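Cellulosomal scaffoldin (Acetivibrio cellulolyticus, PDB 4WI0) scaffolds the cellulosome through this C-terminal X module and calcium-binding type II dockerin, which together bind a cohesin; the full-length protein is probably also a cellulase. Local coordinates at residues G1-G6 / Y44-D49; N9-T14 / P86-A91; Y55-T60 / A70-T75. The protein carries 1 engineered substitution. All coordinates share one frame; numbering follows the deposited sequence.

Contact 1 (G1-G6 / Y44-D49); sequences GTTVSG and YFEIKD
F45 lays one face of its ring over the backbone of S5 and G6, with G6 N 3.5 Å from F45 CZ and offset toward the rim. CG sits between the backbone N and the carbonyl carbon (chi1 67°), which starts the ring off toward the partner strand. G6, with no side chain, suits the spot because the ring fills the space beside its CA. Y44, its CG anti to the backbone N, lies on the opposite face of the sheet, with S5 and E46: Y44 CD1 lies 3.3 Å from G6 O and Y44 OH 3.5 Å from S5 CB. That hydroxyl donates to the anti lone pair of E46 OE1 at 2.7 Å, and T3 CG2 meets the aliphatic E46 CG at 3.5 Å. Between the strands the antiparallel backbones pair V4 with I47 and G6 with F45, each through two N-H...O bonds; the straightest runs from I47 N to V4 O (2.9 Å, 168°). V4, F45 and I47 are apolar and buried, facing strand 27-31 of the second sheet. Strand 44-50 edges its three-stranded sheet within this chain, and strand 2-10 is central, bonded on its other side to strand 78-89.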
ATOM      1  N   GLY B   1     -40.497  12.587 -12.574  1.00 43.08           N
ATOM      2  CA  GLY B   1     -40.357  11.491 -13.574  1.00 41.15           C
ATOM      3  C   GLY B   1     -39.950  10.165 -12.955  1.00 39.84           C
ATOM      4  O   GLY B   1     -40.780   9.450 -12.398  1.00 40.90           O
ATOM      5  N   THR B   2     -38.661   9.848 -13.039  1.00 36.69           N
ATOM      6  CA  THR B   2     -38.153   8.539 -12.640  1.00 34.90           C
ATOM      7  C   THR B   2     -37.081   8.649 -11.559  1.00 32.04           C
ATOM      8  O   THR B   2     -36.553   9.728 -11.297  1.00 31.16           O
ATOM      9  CB  THR B   2     -37.554   7.779 -13.847  1.00 34.65           C
ATOM     10  OG1 THR B   2     -36.307   8.370 -14.231  1.00 33.94           O
ATOM     11  CG2 THR B   2     -38.512   7.799 -15.041  1.00 34.94           C
ATOM     12  N   THR B   3     -36.771   7.514 -10.938  1.00 29.84           N
ATOM     13  CA  THR B   3     -35.689   7.425  -9.970  1.00 27.94           C
ATOM     14  C   THR B   3     -34.519   6.646 -10.565  1.00 26.01           C
ATOM     15  O   THR B   3     -34.686   5.503 -10.999  1.00 26.14           O
ATOM     16  CB  THR B   3     -36.146   6.715  -8.681  1.00 28.81           C
ATOM     17  OG1 THR B   3     -37.302   7.374  -8.154  1.00 30.07           O
ATOM     18  CG2 THR B   3     -35.041   6.728  -7.634  1.00 28.39           C
ATOM     19  N   VAL B   4     -33.341   7.265 -10.581  1.00 24.06           N
ATOM     20  CA  VAL B   4     -32.102   6.586 -10.950  1.00 22.41           C
ATOM     21  C   VAL B   4     -31.345   6.263  -9.650  1.00 21.90           C
ATOM     22  O   VAL B   4     -31.059   7.161  -8.862  1.00 22.56           O
ATOM     23  CB  VAL B   4     -31.249   7.458 -11.901  1.00 21.60           C
ATOM     24  CG1 VAL B   4     -29.983   6.734 -12.327  1.00 20.74           C
ATOM     25  CG2 VAL B   4     -32.052   7.847 -13.131  1.00 21.95           C
ATOM     26  N   SER B   5     -31.048   4.983  -9.426  1.00 21.03           N
ATOM     27  CA  SER B   5     -30.347   4.534  -8.217  1.00 20.61           C
ATOM     28  C   SER B   5     -29.179   3.574  -8.515  1.00 19.40           C
ATOM     29  O   SER B   5     -28.994   3.122  -9.645  1.00 19.46           O
ATOM     30  CB  SER B   5     -31.349   3.857  -7.274  1.00 21.54           C
ATOM     31  OG  SER B   5     -31.938   2.728  -7.896  1.00 21.79           O
ATOM     32  N   GLY B   6     -28.397   3.257  -7.490  1.00 19.44           N
ATOM     33  CA  GLY B   6     -27.310   2.291  -7.627  1.00 18.74           C
ATOM     34  C   GLY B   6     -26.319   2.287  -6.478  1.00 18.56           C
ATOM     35  O   GLY B   6     -26.542   2.926  -5.447  1.00 19.13           O
ATOM     36  N   TYR B  44     -24.851   3.516  -1.416  1.00 19.93           N
ATOM     37  CA  TYR B  44     -26.098   3.649  -2.166  1.00 20.25           C
ATOM     38  C   TYR B  44     -26.449   5.103  -2.476  1.00 20.15           C
ATOM     39  O   TYR B  44     -26.362   5.961  -1.610  1.00 20.30           O
ATOM     40  CB  TYR B  44     -27.241   3.009  -1.376  1.00 21.85           C
ATOM     41  CG  TYR B  44     -28.575   3.112  -2.061  1.00 22.36           C
ATOM     42  CD1 TYR B  44     -28.860   2.344  -3.187  1.00 22.09           C
ATOM     43  CD2 TYR B  44     -29.551   3.974  -1.585  1.00 23.44           C
ATOM     44  CE1 TYR B  44     -30.085   2.439  -3.824  1.00 22.98           C
ATOM     45  CE2 TYR B  44     -30.782   4.072  -2.211  1.00 24.37           C
ATOM     46  CZ  TYR B  44     -31.044   3.304  -3.329  1.00 23.73           C
ATOM     47  OH  TYR B  44     -32.261   3.416  -3.945  1.00 24.94           O
ATOM     48  N   PHE B  45     -26.871   5.370  -3.711  1.00 20.00           N
ATOM     49  CA  PHE B  45     -27.366   6.696  -4.093  1.00 20.45           C
ATOM     50  C   PHE B  45     -28.740   6.608  -4.747  1.00 21.19           C
ATOM     51  O   PHE B  45     -29.089   5.582  -5.349  1.00 20.97           O
ATOM     52  CB  PHE B  45     -26.410   7.391  -5.064  1.00 19.58           C
ATOM     53  CG  PHE B  45     -26.320   6.727  -6.408  1.00 18.78           C
ATOM     54  CD1 PHE B  45     -25.431   5.685  -6.621  1.00 18.15           C
ATOM     55  CD2 PHE B  45     -27.117   7.151  -7.462  1.00 19.00           C
ATOM     56  CE1 PHE B  45     -25.345   5.067  -7.857  1.00 18.04           C
ATOM     57  CE2 PHE B  45     -27.031   6.541  -8.704  1.00 18.35           C
ATOM     58  CZ  PHE B  45     -26.149   5.495  -8.899  1.00 17.78           C
ATOM     59  N   GLU B  46     -29.482   7.711  -4.668  1.00 21.88           N
ATOM     60  CA  GLU B  46     -30.819   7.797  -5.236  1.00 23.48           C
ATOM     61  C   GLU B  46     -31.083   9.210  -5.752  1.00 24.16           C
ATOM     62  O   GLU B  46     -30.998  10.167  -4.998  1.00 25.36           O
ATOM     63  CB  GLU B  46     -31.841   7.444  -4.161  1.00 25.18           C
ATOM     64  CG  GLU B  46     -33.116   6.831  -4.677  1.00 25.94           C
ATOM     65  CD  GLU B  46     -34.040   6.483  -3.539  1.00 27.28           C
ATOM     66  OE1 GLU B  46     -34.001   5.327  -3.084  1.00 27.72           O
ATOM     67  OE2 GLU B  46     -34.765   7.383  -3.081  1.00 28.51           O
ATOM     68  N   ILE B  47     -31.394   9.335  -7.036  1.00 24.65           N
ATOM     69  CA  ILE B  47     -31.739  10.628  -7.622  1.00 26.05           C
ATOM     70  C   ILE B  47     -33.166  10.568  -8.168  1.00 27.55           C
ATOM     71  O   ILE B  47     -33.463   9.770  -9.058  1.00 28.63           O
ATOM     72  CB  ILE B  47     -30.766  11.026  -8.750  1.00 25.54           C
ATOM     73  CG1 ILE B  47     -29.314  10.944  -8.266  1.00 24.90           C
ATOM     74  CG2 ILE B  47     -31.090  12.435  -9.239  1.00 26.57           C
ATOM     75  CD1 ILE B  47     -28.277  10.913  -9.375  1.00 24.69           C
ATOM     76  N   LYS B  48     -34.032  11.430  -7.647  1.00 28.41           N
ATOM     77  CA  LYS B  48     -35.450  11.410  -7.975  1.00 30.34           C
ATOM     78  C   LYS B  48     -35.788  12.444  -9.037  1.00 30.25           C
ATOM     79  O   LYS B  48     -34.979  13.316  -9.336  1.00 29.57           O
ATOM     80  CB  LYS B  48     -36.272  11.698  -6.720  1.00 32.84           C
ATOM     81  CG  LYS B  48     -36.054  10.696  -5.595  1.00 34.62           C
ATOM     82  CD  LYS B  48     -36.765  11.129  -4.323  1.00 37.89           C
ATOM     83  CE  LYS B  48     -36.600  10.092  -3.224  1.00 40.20           C
ATOM     84  NZ  LYS B  48     -37.233  10.525  -1.946  1.00 43.85           N
ATOM     85  N   ASP B  49     -36.997  12.333  -9.589  1.00 31.81           N
ATOM     86  CA  ASP B  49     -37.544  13.301 -10.556  1.00 32.64           C
ATOM     87  C   ASP B  49     -36.681  13.481 -11.805  1.00 30.83           C
ATOM     88  O   ASP B  49     -36.593  14.580 -12.355  1.00 31.81           O
ATOM     89  CB  ASP B  49     -37.785  14.669  -9.893  1.00 35.09           C
ATOM     90  CG  ASP B  49     -38.753  14.600  -8.718  1.00 37.38           C
ATOM     91  OD1 ASP B  49     -39.648  13.726  -8.701  1.00 38.32           O
ATOM     92  OD2 ASP B  49     -38.624  15.445  -7.806  1.00 40.37           O
TER
HETATM   93  O   HOH W   1     -38.822   9.579  -9.038  1.00 39.19           O
HETATM   94  O   HOH W   2     -32.256   0.883  -6.286  1.00 29.57           O

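Contact 2 (N9-T14 / P86-A91); sequences NPDFVT and PILMWA
N9 and L88 face each other across a short parallel strand pair, and here the two backbones run close together. N9 uses both its N and its O on the same neighbour, bonding the residues that flank L88: its N gives a nearly linear bond to I87 O (2.9 Å, 169°), and its O receives M89 N. A third bond, D11 N to M89 O at 2.9 Å, continues the pairing. P10 falls between the two donors N9 and D11, so its missing N-H costs this pairing nothing. On one face of the sheet L88 CD2 rests 3.8 Å from N9 CB, and the N9 amide lies obliquely across the P86 ring, OD1 3.4 Å from P86 CG. P10 and M89 are buried on the opposite face; M89, bent at chi2 and chi3, leads its end away from P10, toward the second sheet.

Past D11 the contact loosens. D11 centres an inverse gamma turn that takes the chain away from the partner strand, and a water joins D11 O to A91 N where direct pairing has stopped. The D11 side chain runs beside W90, CB 3.8 Å from W90 CD1, while D11 OD2 accepts a bond from H148. The F12 ring has P10 CG over one face and meets A91 CB at its edge, 4.1 Å away. The arrangement is a parallel strand pair at the end of the X-module sheet, with the chain running on from A91 into the dockerin; F12 against the calcium ligand N132 and W90 stacked on H148 join the two modules.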
ATOM      1  N   ASN B   9     -18.694   1.545  -5.015  1.00 18.39           N
ATOM      2  CA  ASN B   9     -17.706   1.007  -4.074  1.00 18.73           C
ATOM      3  C   ASN B   9     -16.298   1.440  -4.509  1.00 18.60           C
ATOM      4  O   ASN B   9     -16.018   1.494  -5.701  1.00 17.43           O
ATOM      5  CB  ASN B   9     -17.709  -0.530  -4.107  1.00 19.33           C
ATOM      6  CG  ASN B   9     -18.745  -1.185  -3.198  1.00 20.17           C
ATOM      7  OD1 ASN B   9     -18.697  -2.402  -3.036  1.00 21.77           O
ATOM      8  ND2 ASN B   9     -19.684  -0.427  -2.633  1.00 20.42           N
ATOM      9  N   PRO B  10     -15.395   1.712  -3.550  1.00 19.06           N
ATOM     10  CA  PRO B  10     -13.997   1.938  -3.958  1.00 19.00           C
ATOM     11  C   PRO B  10     -13.351   0.623  -4.383  1.00 19.36           C
ATOM     12  O   PRO B  10     -13.739  -0.436  -3.864  1.00 20.00           O
ATOM     13  CB  PRO B  10     -13.347   2.477  -2.683  1.00 18.98           C
ATOM     14  CG  PRO B  10     -14.160   1.897  -1.580  1.00 19.69           C
ATOM     15  CD  PRO B  10     -15.567   1.800  -2.089  1.00 19.44           C
ATOM     16  N   ASP B  11     -12.397   0.672  -5.315  1.00 18.29           N
ATOM     17  CA  ASP B  11     -11.710  -0.542  -5.764  1.00 19.27           C
ATOM     18  C   ASP B  11     -10.531  -0.927  -4.844  1.00 20.28           C
ATOM     19  O   ASP B  11      -9.359  -0.855  -5.232  1.00 19.69           O
ATOM     20  CB  ASP B  11     -11.247  -0.412  -7.227  1.00 19.47           C
ATOM     21  CG  ASP B  11     -10.692  -1.709  -7.778  1.00 19.92           C
ATOM     22  OD1 ASP B  11     -10.947  -2.779  -7.187  1.00 20.30           O
ATOM     23  OD2 ASP B  11      -9.988  -1.672  -8.801  1.00 20.35           O
ATOM     24  N   PHE B  12     -10.865  -1.339  -3.624  1.00 20.35           N
ATOM     25  CA  PHE B  12      -9.907  -1.950  -2.696  1.00 21.81           C
ATOM     26  C   PHE B  12     -10.673  -2.626  -1.558  1.00 23.68           C
ATOM     27  O   PHE B  12     -11.836  -2.290  -1.283  1.00 21.89           O
ATOM     28  CB  PHE B  12      -8.865  -0.941  -2.150  1.00 21.06           C
ATOM     29  CG  PHE B  12      -9.458   0.264  -1.446  1.00 20.88           C
ATOM     30  CD1 PHE B  12      -9.961   0.168  -0.150  1.00 21.76           C
ATOM     31  CD2 PHE B  12      -9.463   1.503  -2.061  1.00 20.76           C
ATOM     32  CE1 PHE B  12     -10.489   1.274   0.489  1.00 21.68           C
ATOM     33  CE2 PHE B  12      -9.985   2.614  -1.422  1.00 20.99           C
ATOM     34  CZ  PHE B  12     -10.502   2.502  -0.149  1.00 21.02           C
ATOM     35  N   VAL B  13     -10.019  -3.583  -0.911  1.00 25.81           N
ATOM     36  CA  VAL B  13     -10.663  -4.388   0.129  1.00 29.04           C
ATOM     37  C   VAL B  13     -10.876  -3.567   1.407  1.00 29.22           C
ATOM     38  O   VAL B  13     -10.002  -2.805   1.808  1.00 29.01           O
ATOM     39  CB  VAL B  13      -9.876  -5.695   0.416  1.00 32.73           C
ATOM     40  CG1 VAL B  13      -9.720  -6.514  -0.862  1.00 32.62           C
ATOM     41  CG2 VAL B  13      -8.510  -5.415   1.031  1.00 33.29           C
ATOM     42  N   THR B  14     -12.044  -3.721   2.032  1.00 30.60           N
ATOM     43  CA  THR B  14     -12.402  -2.960   3.234  1.00 31.03           C
ATOM     44  C   THR B  14     -12.712  -3.891   4.399  1.00 32.96           C
ATOM     45  O   THR B  14     -12.686  -5.109   4.243  1.00 33.42           O
ATOM     46  CB  THR B  14     -13.632  -2.062   2.986  1.00 31.15           C
ATOM     47  OG1 THR B  14     -14.760  -2.875   2.647  1.00 32.00           O
ATOM     48  CG2 THR B  14     -13.368  -1.078   1.852  1.00 30.23           C
ATOM     49  N   PRO B  86     -21.337  -3.505  -7.843  1.00 19.48           N
ATOM     50  CA  PRO B  86     -21.336  -2.047  -7.828  1.00 19.00           C
ATOM     51  C   PRO B  86     -20.473  -1.454  -8.932  1.00 18.19           C
ATOM     52  O   PRO B  86     -19.696  -2.164  -9.559  1.00 18.21           O
ATOM     53  CB  PRO B  86     -20.691  -1.709  -6.486  1.00 19.03           C
ATOM     54  CG  PRO B  86     -19.794  -2.862  -6.221  1.00 19.73           C
ATOM     55  CD  PRO B  86     -20.530  -4.061  -6.743  1.00 20.42           C
ATOM     56  N   ILE B  87     -20.612  -0.154  -9.129  1.00 17.86           N
ATOM     57  CA  ILE B  87     -19.666   0.618  -9.939  1.00 18.09           C
ATOM     58  C   ILE B  87     -18.433   0.867  -9.065  1.00 17.74           C
ATOM     59  O   ILE B  87     -18.543   1.358  -7.937  1.00 17.36           O
ATOM     60  CB  ILE B  87     -20.294   1.939 -10.404  1.00 17.86           C
ATOM     61  CG1 ILE B  87     -21.476   1.651 -11.327  1.00 18.69           C
ATOM     62  CG2 ILE B  87     -19.276   2.829 -11.106  1.00 17.90           C
ATOM     63  CD1 ILE B  87     -22.452   2.805 -11.424  1.00 19.23           C
ATOM     64  N   LEU B  88     -17.267   0.498  -9.579  1.00 17.56           N
ATOM     65  CA  LEU B  88     -16.027   0.695  -8.858  1.00 17.71           C
ATOM     66  C   LEU B  88     -15.405   2.046  -9.193  1.00 17.74           C
ATOM     67  O   LEU B  88     -15.484   2.501 -10.330  1.00 17.49           O
ATOM     68  CB  LEU B  88     -15.064  -0.451  -9.154  1.00 18.26           C
ATOM     69  CG  LEU B  88     -15.558  -1.820  -8.665  1.00 19.44           C
ATOM     70  CD1 LEU B  88     -14.474  -2.865  -8.834  1.00 20.51           C
ATOM     71  CD2 LEU B  88     -16.020  -1.777  -7.220  1.00 20.27           C
ATOM     72  N   MET B  89     -14.831   2.690  -8.172  1.00 17.90           N
ATOM     73  CA  MET B  89     -14.082   3.944  -8.320  1.00 17.48           C
ATOM     74  C   MET B  89     -12.627   3.746  -7.870  1.00 17.89           C
ATOM     75  O   MET B  89     -12.368   3.108  -6.833  1.00 17.24           O
ATOM     76  CB  MET B  89     -14.731   5.057  -7.501  1.00 17.20           C
ATOM     77  CG  MET B  89     -16.077   5.525  -8.043  1.00 17.68           C
ATOM     78  SD  MET B  89     -15.916   6.393  -9.621  1.00 18.14           S
ATOM     79  CE  MET B  89     -15.154   7.899  -9.036  1.00 17.53           C
ATOM     80  N   TRP B  90     -11.683   4.289  -8.645  1.00 16.84           N
ATOM     81  CA  TRP B  90     -10.245   4.066  -8.377  1.00 17.02           C
ATOM     82  C   TRP B  90      -9.622   5.198  -7.563  1.00 16.72           C
ATOM     83  O   TRP B  90      -9.525   6.347  -8.032  1.00 16.93           O
ATOM     84  CB  TRP B  90      -9.460   3.889  -9.680  1.00 17.09           C
ATOM     85  CG  TRP B  90     -10.006   2.824 -10.599  1.00 17.25           C
ATOM     86  CD1 TRP B  90     -10.866   1.814 -10.272  1.00 17.40           C
ATOM     87  CD2 TRP B  90      -9.701   2.659 -11.987  1.00 17.56           C
ATOM     88  NE1 TRP B  90     -11.120   1.039 -11.374  1.00 18.18           N
ATOM     89  CE2 TRP B  90     -10.418   1.536 -12.440  1.00 17.56           C
ATOM     90  CE3 TRP B  90      -8.893   3.357 -12.893  1.00 17.48           C
ATOM     91  CZ2 TRP B  90     -10.352   1.089 -13.760  1.00 18.16           C
ATOM     92  CZ3 TRP B  90      -8.826   2.914 -14.205  1.00 17.97           C
ATOM     93  CH2 TRP B  90      -9.551   1.792 -14.625  1.00 18.30           C
ATOM     94  N   ALA B  91      -9.210   4.880  -6.339  1.00 16.38           N
ATOM     95  CA  ALA B  91      -8.528   5.838  -5.479  1.00 16.76           C
ATOM     96  C   ALA B  91      -7.122   6.132  -5.999  1.00 16.45           C
ATOM     97  O   ALA B  91      -6.497   5.288  -6.633  1.00 16.25           O
ATOM     98  CB  ALA B  91      -8.433   5.298  -4.060  1.00 16.76           C
TER
HETATM   99  O   HOH W   3      -8.747   1.729  -6.043  1.00 19.89           O

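Contact 3 (Y55-T60 / A70-T75); sequences YTVKIT and ANVSVT
Y55 and V72 are joined by both of their backbone polar groups, forming a hydrogen-bonded antiparallel pair. V72 N reaches Y55 O at 2.8 Å, in the plane of that carbonyl, whereas Y55 N approaches V72 O at 2.9 Å from a position tilted 30° out of the carbonyl plane. Beyond this pair the register slips. V57 bonds to I69, so the single residue T56 stands opposite both A70 and N71, an extra residue of the kind that defines a beta bulge. N71 takes it up with positive phi (55°), a conformation that asparagine tolerates better than most residues, and the short strand segments stand at 110° instead of running nearly antiparallel.

The two strands form a beta hairpin, 53-60 with 67-74, at one side of a four-stranded antiparallel sheet. This sheet packs against the three-stranded one in the beta sandwich of the X module, which resembles the carboxypeptidase regulatory-like family. Strand 67-74 is an outermost strand of the four-stranded sheet within this chain.

The apolar contacts lie on the face turned to the other sheet. V72 and V57 meet at about a right angle, methyl to methyl, CG2 to CG2 at 3.7 Å. These branched, strand-favouring valines reach across to L80 of the other sheet. The Y55 ring turns its edge to V74, with Y55 CD2 4.2 Å from V74 CG2.

The remaining polar contacts lie outside the direct backbone pairing. Water bridges T56 OG1 and N71 N, accepting from the latter at 2.7 Å, and so satisfies an amide displaced by the bulge. Y55 sets its ring against V74 and I30 while its hydroxyl bonds to A51 O.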
ATOM      1  N   TYR B  55     -28.302   9.888 -21.016  1.00 22.04           N
ATOM      2  CA  TYR B  55     -27.377  10.738 -20.279  1.00 21.50           C
ATOM      3  C   TYR B  55     -26.009  10.112 -20.093  1.00 20.95           C
ATOM      4  O   TYR B  55     -25.841   8.892 -20.143  1.00 21.14           O
ATOM      5  CB  TYR B  55     -27.920  11.026 -18.865  1.00 20.99           C
ATOM      6  CG  TYR B  55     -29.291  11.647 -18.814  1.00 21.48           C
ATOM      7  CD1 TYR B  55     -29.469  13.017 -18.990  1.00 22.32           C
ATOM      8  CD2 TYR B  55     -30.418  10.866 -18.569  1.00 21.63           C
ATOM      9  CE1 TYR B  55     -30.733  13.592 -18.938  1.00 23.12           C
ATOM     10  CE2 TYR B  55     -31.688  11.430 -18.518  1.00 22.13           C
ATOM     11  CZ  TYR B  55     -31.840  12.789 -18.698  1.00 22.87           C
ATOM     12  OH  TYR B  55     -33.095  13.345 -18.645  1.00 23.80           O
ATOM     13  N   THR B  56     -25.037  10.979 -19.848  1.00 20.88           N
ATOM     14  CA  THR B  56     -23.775  10.586 -19.261  1.00 20.26           C
ATOM     15  C   THR B  56     -23.915  10.762 -17.754  1.00 19.53           C
ATOM     16  O   THR B  56     -24.405  11.789 -17.303  1.00 19.92           O
ATOM     17  CB  THR B  56     -22.629  11.459 -19.791  1.00 20.89           C
ATOM     18  OG1 THR B  56     -22.556  11.306 -21.211  1.00 21.66           O
ATOM     19  CG2 THR B  56     -21.303  11.049 -19.173  1.00 20.31           C
ATOM     20  N   VAL B  57     -23.515   9.754 -16.983  1.00 19.17           N
ATOM     21  CA  VAL B  57     -23.493   9.858 -15.522  1.00 19.01           C
ATOM     22  C   VAL B  57     -22.045  10.025 -15.063  1.00 19.02           C
ATOM     23  O   VAL B  57     -21.181   9.254 -15.477  1.00 18.45           O
ATOM     24  CB  VAL B  57     -24.144   8.625 -14.867  1.00 18.97           C
ATOM     25  CG1 VAL B  57     -24.061   8.705 -13.352  1.00 19.16           C
ATOM     26  CG2 VAL B  57     -25.607   8.530 -15.295  1.00 19.57           C
ATOM     27  N   LYS B  58     -21.785  11.040 -14.232  1.00 19.24           N
ATOM     28  CA  LYS B  58     -20.427  11.354 -13.789  1.00 19.54           C
ATOM     29  C   LYS B  58     -20.289  11.140 -12.286  1.00 18.78           C
ATOM     30  O   LYS B  58     -21.136  11.585 -11.508  1.00 18.28           O
ATOM     31  CB  LYS B  58     -20.039  12.789 -14.145  1.00 21.37           C
ATOM     32  CG  LYS B  58     -18.597  13.132 -13.771  1.00 22.89           C
ATOM     33  CD  LYS B  58     -18.012  14.254 -14.618  1.00 25.46           C
ATOM     34  CE  LYS B  58     -18.597  15.601 -14.246  1.00 27.35           C
ATOM     35  NZ  LYS B  58     -17.945  16.713 -14.988  1.00 30.76           N
ATOM     36  N   ILE B  59     -19.218  10.458 -11.892  1.00 18.10           N
ATOM     37  CA  ILE B  59     -18.988  10.119 -10.490  1.00 17.84           C
ATOM     38  C   ILE B  59     -17.665  10.714 -10.041  1.00 17.54           C
ATOM     39  O   ILE B  59     -16.631  10.497 -10.673  1.00 17.45           O
ATOM     40  CB  ILE B  59     -18.998   8.599 -10.250  1.00 17.57           C
ATOM     41  CG1 ILE B  59     -20.271   7.965 -10.823  1.00 17.80           C
ATOM     42  CG2 ILE B  59     -18.905   8.295  -8.751  1.00 17.84           C
ATOM     43  CD1 ILE B  59     -20.101   7.356 -12.192  1.00 18.29           C
ATOM     44  N   THR B  60     -17.704  11.462  -8.940  1.00 17.45           N
ATOM     45  CA  THR B  60     -16.530  12.164  -8.439  1.00 17.46           C
ATOM     46  C   THR B  60     -16.378  11.975  -6.928  1.00 17.37           C
ATOM     47  O   THR B  60     -17.356  11.771  -6.208  1.00 17.39           O
ATOM     48  CB  THR B  60     -16.594  13.677  -8.764  1.00 18.27           C
ATOM     49  OG1 THR B  60     -17.704  14.280  -8.097  1.00 19.31           O
ATOM     50  CG2 THR B  60     -16.757  13.918 -10.268  1.00 18.51           C
ATOM     51  N   ALA B  70     -21.172   6.563 -20.117  1.00 20.30           N
ATOM     52  CA  ALA B  70     -21.894   7.051 -21.296  1.00 21.32           C
ATOM     53  C   ALA B  70     -23.157   6.246 -21.580  1.00 22.24           C
ATOM     54  O   ALA B  70     -23.310   5.113 -21.106  1.00 22.55           O
ATOM     55  CB  ALA B  70     -20.976   7.006 -22.506  1.00 21.85           C
ATOM     56  N   ASN B  71     -24.061   6.839 -22.359  1.00 23.28           N
ATOM     57  CA  ASN B  71     -25.226   6.129 -22.896  1.00 23.52           C
ATOM     58  C   ASN B  71     -26.074   5.452 -21.821  1.00 22.42           C
ATOM     59  O   ASN B  71     -26.452   4.288 -21.962  1.00 22.67           O
ATOM     60  CB  ASN B  71     -24.774   5.098 -23.946  1.00 24.86           C
ATOM     61  CG  ASN B  71     -23.940   5.721 -25.052  1.00 26.67           C
ATOM     62  OD1 ASN B  71     -24.353   6.701 -25.655  1.00 28.59           O
ATOM     63  ND2 ASN B  71     -22.761   5.161 -25.322  1.00 28.05           N
ATOM     64  N   VAL B  72     -26.363   6.184 -20.747  1.00 21.44           N
ATOM     65  CA  VAL B  72     -27.269   5.705 -19.717  1.00 21.01           C
ATOM     66  C   VAL B  72     -28.685   6.078 -20.159  1.00 21.89           C
ATOM     67  O   VAL B  72     -29.083   7.249 -20.130  1.00 22.22           O
ATOM     68  CB  VAL B  72     -26.947   6.292 -18.326  1.00 20.10           C
ATOM     69  CG1 VAL B  72     -27.872   5.700 -17.272  1.00 19.97           C
ATOM     70  CG2 VAL B  72     -25.492   6.027 -17.960  1.00 19.21           C
ATOM     71  N   SER B  73     -29.428   5.064 -20.588  1.00 22.78           N
ATOM     72  CA  SER B  73     -30.745   5.250 -21.184  1.00 24.01           C
ATOM     73  C   SER B  73     -31.802   5.089 -20.100  1.00 23.41           C
ATOM     74  O   SER B  73     -31.891   4.032 -19.474  1.00 23.46           O
ATOM     75  CB  SER B  73     -30.950   4.221 -22.295  1.00 24.83           C
ATOM     76  OG  SER B  73     -32.202   4.383 -22.926  1.00 26.90           O
ATOM     77  N   VAL B  74     -32.585   6.137 -19.869  1.00 22.94           N
ATOM     78  CA  VAL B  74     -33.585   6.134 -18.804  1.00 22.69           C
ATOM     79  C   VAL B  74     -34.997   6.255 -19.394  1.00 23.29           C
ATOM     80  O   VAL B  74     -35.359   7.301 -19.942  1.00 23.32           O
ATOM     81  CB  VAL B  74     -33.346   7.295 -17.818  1.00 22.60           C
ATOM     82  CG1 VAL B  74     -34.391   7.283 -16.709  1.00 23.12           C
ATOM     83  CG2 VAL B  74     -31.939   7.231 -17.233  1.00 21.93           C
ATOM     84  N   THR B  75     -35.775   5.182 -19.281  1.00 23.46           N
ATOM     85  CA  THR B  75     -37.171   5.150 -19.746  1.00 24.33           C
ATOM     86  C   THR B  75     -38.191   4.961 -18.612  1.00 25.40           C
ATOM     87  O   THR B  75     -39.392   5.161 -18.808  1.00 25.46           O
ATOM     88  CB  THR B  75     -37.380   4.022 -20.774  1.00 24.49           C
ATOM     89  OG1 THR B  75     -37.073   2.754 -20.184  1.00 24.07           O
ATOM     90  CG2 THR B  75     -36.502   4.236 -22.000  1.00 24.19           C
TER
HETATM   91  O   HOH W   4     -23.971   9.521 -22.952  1.00 28.53           O

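Overall arrangement
Contacts 1 and 2 share strand 2-10: its first half pairs antiparallel with one edge strand, its end pairs parallel with the other. Contact 3 belongs to the opposing sheet and touches both, V74 packing on T2 and V4, and the M89 methyl on I59 O. Each contact has a buried apolar side and a more exposed one, mixed in contact 2 and largely polar in contacts 1 and 3. Contact 2 lies nearest the chain's centre, and its aromatic and charged groups turn toward the dockerin and its calcium site. Contacts 1 and 3 sit farther out, away from the metals; contact 1 has the longer run of regular pairing, while contact 3 relies on one bonded pair, valine packing and a bridging water.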